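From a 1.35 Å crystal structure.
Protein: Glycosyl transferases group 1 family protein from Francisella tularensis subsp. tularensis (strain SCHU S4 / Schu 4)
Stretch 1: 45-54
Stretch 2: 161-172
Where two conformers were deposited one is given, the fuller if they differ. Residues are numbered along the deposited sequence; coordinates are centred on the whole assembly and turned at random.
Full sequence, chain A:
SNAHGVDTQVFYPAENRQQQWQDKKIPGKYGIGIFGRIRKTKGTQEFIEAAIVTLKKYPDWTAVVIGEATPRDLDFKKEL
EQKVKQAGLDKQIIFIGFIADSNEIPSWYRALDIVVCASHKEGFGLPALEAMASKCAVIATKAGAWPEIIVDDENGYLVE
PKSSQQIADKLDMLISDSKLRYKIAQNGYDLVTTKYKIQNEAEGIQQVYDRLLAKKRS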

ATOM      1  N   GLN A  45       4.003   0.347  11.689  0.50  9.47           N
ATOM      2  CA  GLN A  45       3.614   1.416  12.579  0.50  9.91           C
ATOM      3  C   GLN A  45       3.595   2.783  11.882  0.50 10.04           C
ATOM      4  O   GLN A  45       2.678   3.575  12.138  0.50  9.78           O
ATOM      5  CB  GLN A  45       4.483   1.451  13.820  0.50 10.75           C
ATOM      6  CG  GLN A  45       3.975   2.472  14.805  0.50 11.29           C
ATOM      7  CD  GLN A  45       4.439   2.212  16.190  0.50 12.17           C
ATOM      8  OE1 GLN A  45       4.386   1.078  16.671  0.50 12.01           O
ATOM      9  NE2 GLN A  45       4.887   3.267  16.858  0.50 12.86           N
ATOM     10  N   GLU A  46       4.590   3.080  11.034  0.60 10.19           N
ATOM     11  CA  GLU A  46       4.545   4.351  10.323  0.60 10.81           C
ATOM     12  C   GLU A  46       3.336   4.380   9.387  0.60 10.17           C
ATOM     13  O   GLU A  46       2.715   5.425   9.187  0.60 10.16           O
ATOM     14  CB  GLU A  46       5.869   4.631   9.600  0.60 11.69           C
ATOM     15  CG  GLU A  46       7.031   4.820  10.557  0.60 13.01           C
ATOM     16  CD  GLU A  46       7.618   3.521  11.069  0.60 13.66           C
ATOM     17  OE1 GLU A  46       8.159   2.773  10.244  0.60 13.56           O
ATOM     18  OE2 GLU A  46       7.534   3.252  12.285  0.60 15.72           O
ATOM     19  N   PHE A  47       2.976   3.227   8.848  1.00  9.66           N
ATOM     20  CA  PHE A  47       1.788   3.175   8.002  1.00  9.50           C
ATOM     21  C   PHE A  47       0.522   3.472   8.793  1.00  9.18           C
ATOM     22  O   PHE A  47      -0.285   4.304   8.376  1.00  9.35           O
ATOM     23  CB  PHE A  47       1.659   1.812   7.368  1.00  9.79           C
ATOM     24  CG  PHE A  47       0.433   1.640   6.507  1.00  9.95           C
ATOM     25  CD1 PHE A  47       0.410   2.062   5.173  1.00 10.10           C
ATOM     26  CD2 PHE A  47      -0.700   1.058   7.024  1.00 10.60           C
ATOM     27  CE1 PHE A  47      -0.708   1.869   4.401  1.00 10.67           C
ATOM     28  CE2 PHE A  47      -1.829   0.879   6.257  1.00 10.57           C
ATOM     29  CZ  PHE A  47      -1.831   1.283   4.939  1.00 10.44           C
ATOM     30  N   ILE A  48       0.344   2.803   9.926  1.00  9.25           N
ATOM     31  CA  ILE A  48      -0.846   3.027  10.741  1.00  9.66           C
ATOM     32  C   ILE A  48      -0.915   4.477  11.242  1.00  9.79           C
ATOM     33  O   ILE A  48      -1.989   5.104  11.190  1.00  9.91           O
ATOM     34  CB  ILE A  48      -0.896   2.014  11.912  1.00 10.35           C
ATOM     35  CG1 ILE A  48      -1.162   0.584  11.341  1.00 10.59           C
ATOM     36  CG2 ILE A  48      -1.940   2.409  12.952  1.00 10.94           C
ATOM     37  CD1 ILE A  48      -2.502   0.384  10.710  1.00 11.66           C
ATOM     38  N   GLU A  49       0.202   5.002  11.718  1.00 10.20           N
ATOM     39  CA  GLU A  49       0.225   6.380  12.203  1.00 10.94           C
ATOM     40  C   GLU A  49      -0.094   7.350  11.064  1.00 10.52           C
ATOM     41  O   GLU A  49      -0.883   8.294  11.233  1.00 10.84           O
ATOM     42  CB  GLU A  49       1.565   6.695  12.874  1.00 12.22           C
ATOM     43  CG  GLU A  49       1.698   5.978  14.216  1.00 13.32           C
ATOM     44  CD  GLU A  49       3.076   6.060  14.824  1.00 15.33           C
ATOM     45  OE1 GLU A  49       4.029   6.389  14.106  1.00 17.58           O
ATOM     46  OE2 GLU A  49       3.201   5.763  16.020  1.00 16.36           O
ATOM     47  N   ALA A  50       0.442   7.089   9.873  1.00  9.88           N
ATOM     48  CA  ALA A  50       0.139   7.940   8.708  1.00 10.26           C
ATOM     49  C   ALA A  50      -1.352   7.859   8.346  1.00 10.07           C
ATOM     50  O   ALA A  50      -1.964   8.870   8.000  1.00 10.61           O
ATOM     51  CB  ALA A  50       0.983   7.547   7.511  1.00  9.87           C
ATOM     52  N   ALA A  51      -1.900   6.653   8.403  1.00  9.92           N
ATOM     53  CA  ALA A  51      -3.298   6.451   8.072  1.00 10.18           C
ATOM     54  C   ALA A  51      -4.193   7.153   9.068  1.00 10.70           C
ATOM     55  O   ALA A  51      -5.224   7.700   8.698  1.00 11.74           O
ATOM     56  CB  ALA A  51      -3.640   4.962   7.997  1.00  9.90           C
ATOM     57  N   ILE A  52      -3.804   7.162  10.340  1.00 11.05           N
ATOM     58  CA  ILE A  52      -4.601   7.825  11.369  1.00 12.06           C
ATOM     59  C   ILE A  52      -4.662   9.338  11.111  1.00 12.75           C
ATOM     60  O   ILE A  52      -5.728   9.940  11.229  1.00 14.59           O
ATOM     61  CB  ILE A  52      -4.064   7.487  12.776  1.00 12.46           C
ATOM     62  CG1 ILE A  52      -4.435   6.042  13.119  1.00 12.46           C
ATOM     63  CG2 ILE A  52      -4.588   8.455  13.824  1.00 13.58           C
ATOM     64  CD1 ILE A  52      -3.763   5.541  14.368  1.00 13.03           C
ATOM     65  N   VAL A  53      -3.544   9.941  10.751  1.00 12.75           N
ATOM     66  CA  VAL A  53      -3.505  11.357  10.402  1.00 13.68           C
ATOM     67  C   VAL A  53      -4.327  11.618   9.135  1.00 13.53           C
ATOM     68  O   VAL A  53      -5.152  12.512   9.063  1.00 14.79           O
ATOM     69  CB  VAL A  53      -2.022  11.786  10.174  1.00 14.33           C
ATOM     70  CG1 VAL A  53      -1.896  13.121   9.463  1.00 15.44           C
ATOM     71  CG2 VAL A  53      -1.259  11.780  11.500  1.00 15.09           C
ATOM     72  N   THR A  54      -4.106  10.799   8.112  1.00 12.16           N
ATOM     73  CA  THR A  54      -4.685  11.067   6.804  1.00 12.48           C
ATOM     74  C   THR A  54      -6.183  10.829   6.742  1.00 12.55           C
ATOM     75  O   THR A  54      -6.931  11.617   6.152  1.00 13.55           O
ATOM     76  CB  THR A  54      -3.969  10.188   5.759  1.00 11.83           C
ATOM     77  OG1 THR A  54      -2.564  10.465   5.784  1.00 12.33           O
ATOM     78  CG2 THR A  54      -4.503  10.440   4.380  1.00 12.40           C
ATOM     79  N   PRO A 161      12.661   6.202   5.844  1.00 12.88           N
ATOM     80  CA  PRO A 161      12.136   5.237   6.804  1.00 12.82           C
ATOM     81  C   PRO A 161      11.844   5.901   8.135  1.00 12.92           C
ATOM     82  O   PRO A 161      12.386   6.982   8.456  1.00 13.20           O
ATOM     83  CB  PRO A 161      13.273   4.214   6.919  1.00 13.80           C
ATOM     84  CG  PRO A 161      14.501   4.963   6.551  1.00 14.69           C
ATOM     85  CD  PRO A 161      14.092   5.988   5.549  1.00 13.73           C
ATOM     86  N   LYS A 162      10.964   5.287   8.908  1.00 12.10           N
ATOM     87  CA  LYS A 162      10.633   5.724  10.270  1.00 13.02           C
ATOM     88  C   LYS A 162      10.027   7.119  10.321  1.00 13.07           C
ATOM     89  O   LYS A 162      10.222   7.850  11.289  1.00 14.66           O
ATOM     90  CB  LYS A 162      11.859   5.606  11.177  1.00 13.73           C
ATOM     91  CG  LYS A 162      12.485   4.219  11.135  1.00 14.52           C
ATOM     92  CD  LYS A 162      13.644   4.066  12.097  1.00 16.07           C
ATOM     93  CE  LYS A 162      14.370   2.745  11.915  1.00 17.07           C
ATOM     94  NZ  LYS A 162      15.200   2.345  13.072  1.00 19.02           N
ATOM     95  N   SER A 163       9.293   7.507   9.274  0.50 12.48           N
ATOM     96  CA  SER A 163       8.637   8.836   9.220  0.50 12.36           C
ATOM     97  C   SER A 163       7.183   8.815   8.779  0.50 11.63           C
ATOM     98  O   SER A 163       6.860   9.108   7.606  0.50 10.89           O
ATOM     99  CB  SER A 163       9.351   9.795   8.306  0.50 12.84           C
ATOM    100  OG  SER A 163       8.539  10.976   8.191  0.50 13.38           O
ATOM    101  N   SER A 164       6.327   8.554   9.746  0.50 11.64           N
ATOM    102  CA  SER A 164       4.912   8.501   9.495  0.50 11.44           C
ATOM    103  C   SER A 164       4.377   9.767   8.821  0.50 11.64           C
ATOM    104  O   SER A 164       3.548   9.683   7.928  0.50 11.20           O
ATOM    105  CB  SER A 164       4.141   8.241  10.783  0.50 11.80           C
ATOM    106  OG  SER A 164       4.271   9.319  11.699  0.50 12.45           O
ATOM    107  N   GLN A 165       4.807  10.947   9.267  1.00 12.27           N
ATOM    108  CA  GLN A 165       4.284  12.179   8.671  1.00 13.21           C
ATOM    109  C   GLN A 165       4.661  12.308   7.196  1.00 12.61           C
ATOM    110  O   GLN A 165       3.880  12.839   6.423  1.00 13.18           O
ATOM    111  CB  GLN A 165       4.701  13.432   9.455  1.00 15.28           C
ATOM    112  CG  GLN A 165       3.875  14.672   9.111  1.00 17.05           C
ATOM    113  CD  GLN A 165       2.392  14.445   9.324  1.00 19.06           C
ATOM    114  OE1 GLN A 165       1.984  13.921  10.352  1.00 20.83           O
ATOM    115  NE2 GLN A 165       1.584  14.789   8.315  1.00 20.59           N
ATOM    116  N   GLN A 166       5.851  11.841   6.799  1.00 12.10           N
ATOM    117  CA  GLN A 166       6.210  11.908   5.386  1.00 11.78           C
ATOM    118  C   GLN A 166       5.259  11.022   4.557  1.00 10.79           C
ATOM    119  O   GLN A 166       4.840  11.405   3.472  1.00 11.18           O
ATOM    120  CB  GLN A 166       7.662  11.521   5.142  1.00 12.79           C
ATOM    121  CG  GLN A 166       8.640  12.575   5.576  1.00 14.75           C
ATOM    122  CD  GLN A 166      10.067  12.164   5.339  1.00 15.86           C
ATOM    123  OE1 GLN A 166      10.350  11.388   4.409  1.00 16.77           O
ATOM    124  NE2 GLN A 166      10.978  12.684   6.157  1.00 17.92           N
ATOM    125  N   ILE A 167       4.922   9.843   5.067  1.00  9.83           N
ATOM    126  CA  ILE A 167       3.947   8.985   4.378  1.00  9.56           C
ATOM    127  C   ILE A 167       2.587   9.706   4.299  1.00  9.46           C
ATOM    128  O   ILE A 167       1.968   9.752   3.239  1.00  9.28           O
ATOM    129  CB  ILE A 167       3.806   7.627   5.073  1.00  9.67           C
ATOM    130  CG1 ILE A 167       5.118   6.820   5.033  1.00  9.80           C
ATOM    131  CG2 ILE A 167       2.680   6.825   4.407  1.00  9.41           C
ATOM    132  CD1 ILE A 167       5.106   5.590   5.911  1.00 10.47           C
ATOM    133  N   ALA A 168       2.136  10.271   5.413  1.00  9.71           N
ATOM    134  CA  ALA A 168       0.866  10.983   5.401  1.00 10.04           C
ATOM    135  C   ALA A 168       0.829  12.102   4.395  1.00 10.19           C
ATOM    136  O   ALA A 168      -0.189  12.307   3.727  1.00 10.22           O
ATOM    137  CB  ALA A 168       0.554  11.512   6.790  1.00 10.59           C
ATOM    138  N   ASP A 169       1.915  12.872   4.305  1.00 10.61           N
ATOM    139  CA  ASP A 169       1.957  13.980   3.340  1.00 11.23           C
ATOM    140  C   ASP A 169       1.785  13.466   1.917  1.00 10.93           C
ATOM    141  O   ASP A 169       1.105  14.077   1.114  1.00 10.80           O
ATOM    142  CB  ASP A 169       3.267  14.770   3.463  1.00 12.21           C
ATOM    143  CG  ASP A 169       3.367  15.545   4.747  1.00 13.66           C
ATOM    144  OD1 ASP A 169       2.334  15.839   5.380  1.00 15.06           O
ATOM    145  OD2 ASP A 169       4.513  15.872   5.103  1.00 16.37           O
ATOM    146  N   LYS A 170       2.398  12.324   1.606  1.00 12.07           N
ATOM    147  CA  LYS A 170       2.248  11.769   0.259  1.00 11.84           C
ATOM    148  C   LYS A 170       0.853  11.207   0.017  1.00 10.79           C
ATOM    149  O   LYS A 170       0.298  11.361  -1.073  1.00 10.46           O
ATOM    150  CB  LYS A 170       3.328  10.731  -0.028  1.00 12.94           C
ATOM    151  CG  LYS A 170       4.770  11.246   0.064  1.00 15.17           C
ATOM    152  CD  LYS A 170       4.982  12.371  -0.934  1.00 16.71           C
ATOM    153  CE  LYS A 170       6.430  12.793  -1.084  1.00 20.02           C
ATOM    154  NZ  LYS A 170       6.767  14.008  -0.341  1.00 22.23           N
ATOM    155  N   LEU A 171       0.287  10.561   1.026  1.00 10.54           N
ATOM    156  CA  LEU A 171      -1.082  10.077   0.892  1.00 10.17           C
ATOM    157  C   LEU A 171      -2.024  11.249   0.639  1.00 10.82           C
ATOM    158  O   LEU A 171      -2.898  11.197  -0.243  1.00 10.78           O
ATOM    159  CB  LEU A 171      -1.525   9.363   2.146  1.00 10.41           C
ATOM    160  CG  LEU A 171      -0.881   8.023   2.412  1.00 10.63           C
ATOM    161  CD1 LEU A 171      -1.288   7.551   3.775  1.00 11.62           C
ATOM    162  CD2 LEU A 171      -1.309   7.005   1.366  1.00 10.22           C
ATOM    163  N   ASP A 172      -1.913  12.275   1.485  0.60 11.73           N
ATOM    164  CA  ASP A 172      -2.747  13.507   1.394  0.60 12.43           C
ATOM    165  C   ASP A 172      -2.761  14.003  -0.050  0.60 12.40           C
ATOM    166  O   ASP A 172      -3.814  14.176  -0.670  0.60 12.52           O
ATOM    167  CB  ASP A 172      -2.149  14.566   2.352  0.60 13.27           C
ATOM    168  CG  ASP A 172      -2.983  15.866   2.471  0.60 13.63           C
ATOM    169  OD1 ASP A 172      -4.179  15.879   2.101  0.60 13.43           O
ATOM    170  OD2 ASP A 172      -2.421  16.857   3.008  0.60 14.79           O
TER
HETATM  171  O   HOH W   1       9.005   3.448   7.636  1.00 11.74           O
HETATM  172  O   HOH W   2       8.546   6.070  13.355  0.60 22.99           O
HETATM  173  O   HOH W   3       5.030   9.061  14.292  0.60 24.36           O

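Two helices, 45-54 and 164-172, pack face to face although more than a hundred residues separate them in sequence. Their axes approach to 7.8 Å and their N-to-C directions diverge by 49°. The close approach is accommodated by small residues, Ala50, Ser164 and Ala168: the CA atoms of Ala50 and Ala168 lie 4.6 Å apart. At Glu46 and Ser164, whose CA atoms are 4.2 Å apart, the long side chain of Glu46 runs on past the serine toward Lys162, with Glu46 CG 3.7 Å from Lys162 CA.

Apolar packing centres on Ala50, whose methyl group fits as a knob into a hole formed by Ser164, Ile167, Ala168 and Leu171. Ala50 CB reaches Ser164 O at 3.4 Å and Ile167 CG2 at 3.6 Å; a side chain of one carbon lets the backbones come this near while still filling the hollow. Ala168 answers from the second helix, its CB 4.0 Å from Val53 CG1. Branched Ile167 and Leu171 supply bulk beside these small residues, and Ile167 CD1 extends to within 3.9 Å of Glu46 CB.

No direct hydrogen bond joins the stretches; the polar groups described here bond within their own stretch or through water, and Glu46 OE1 also bonds elsewhere in the structure. Thr54 OG1 donates to Ala50 O at 2.8 Å, one helical turn back, so its hydroxyl can lie against apolar carbon, with OG1 3.4 Å from Ala168 CB. Ser163 caps the second helix: its OG accepts from Gln166 N at 3.1 Å, serving an amide at the helix start that has no preceding turn to supply its usual partner.

Water links the polar end. Water 1 donates to Glu46 OE1 (2.8 Å) and accepts from Lys162 N (3.0 Å), joining carboxylate to backbone amide. Water 3 donates to Glu49 OE1 at 2.9 Å and hydrogen-bonds Ser164 OG at 2.7 Å. Ser164 thus combines compactness, its CB lying 3.5 Å from Glu46 O, with a hydroxyl that can engage solvent.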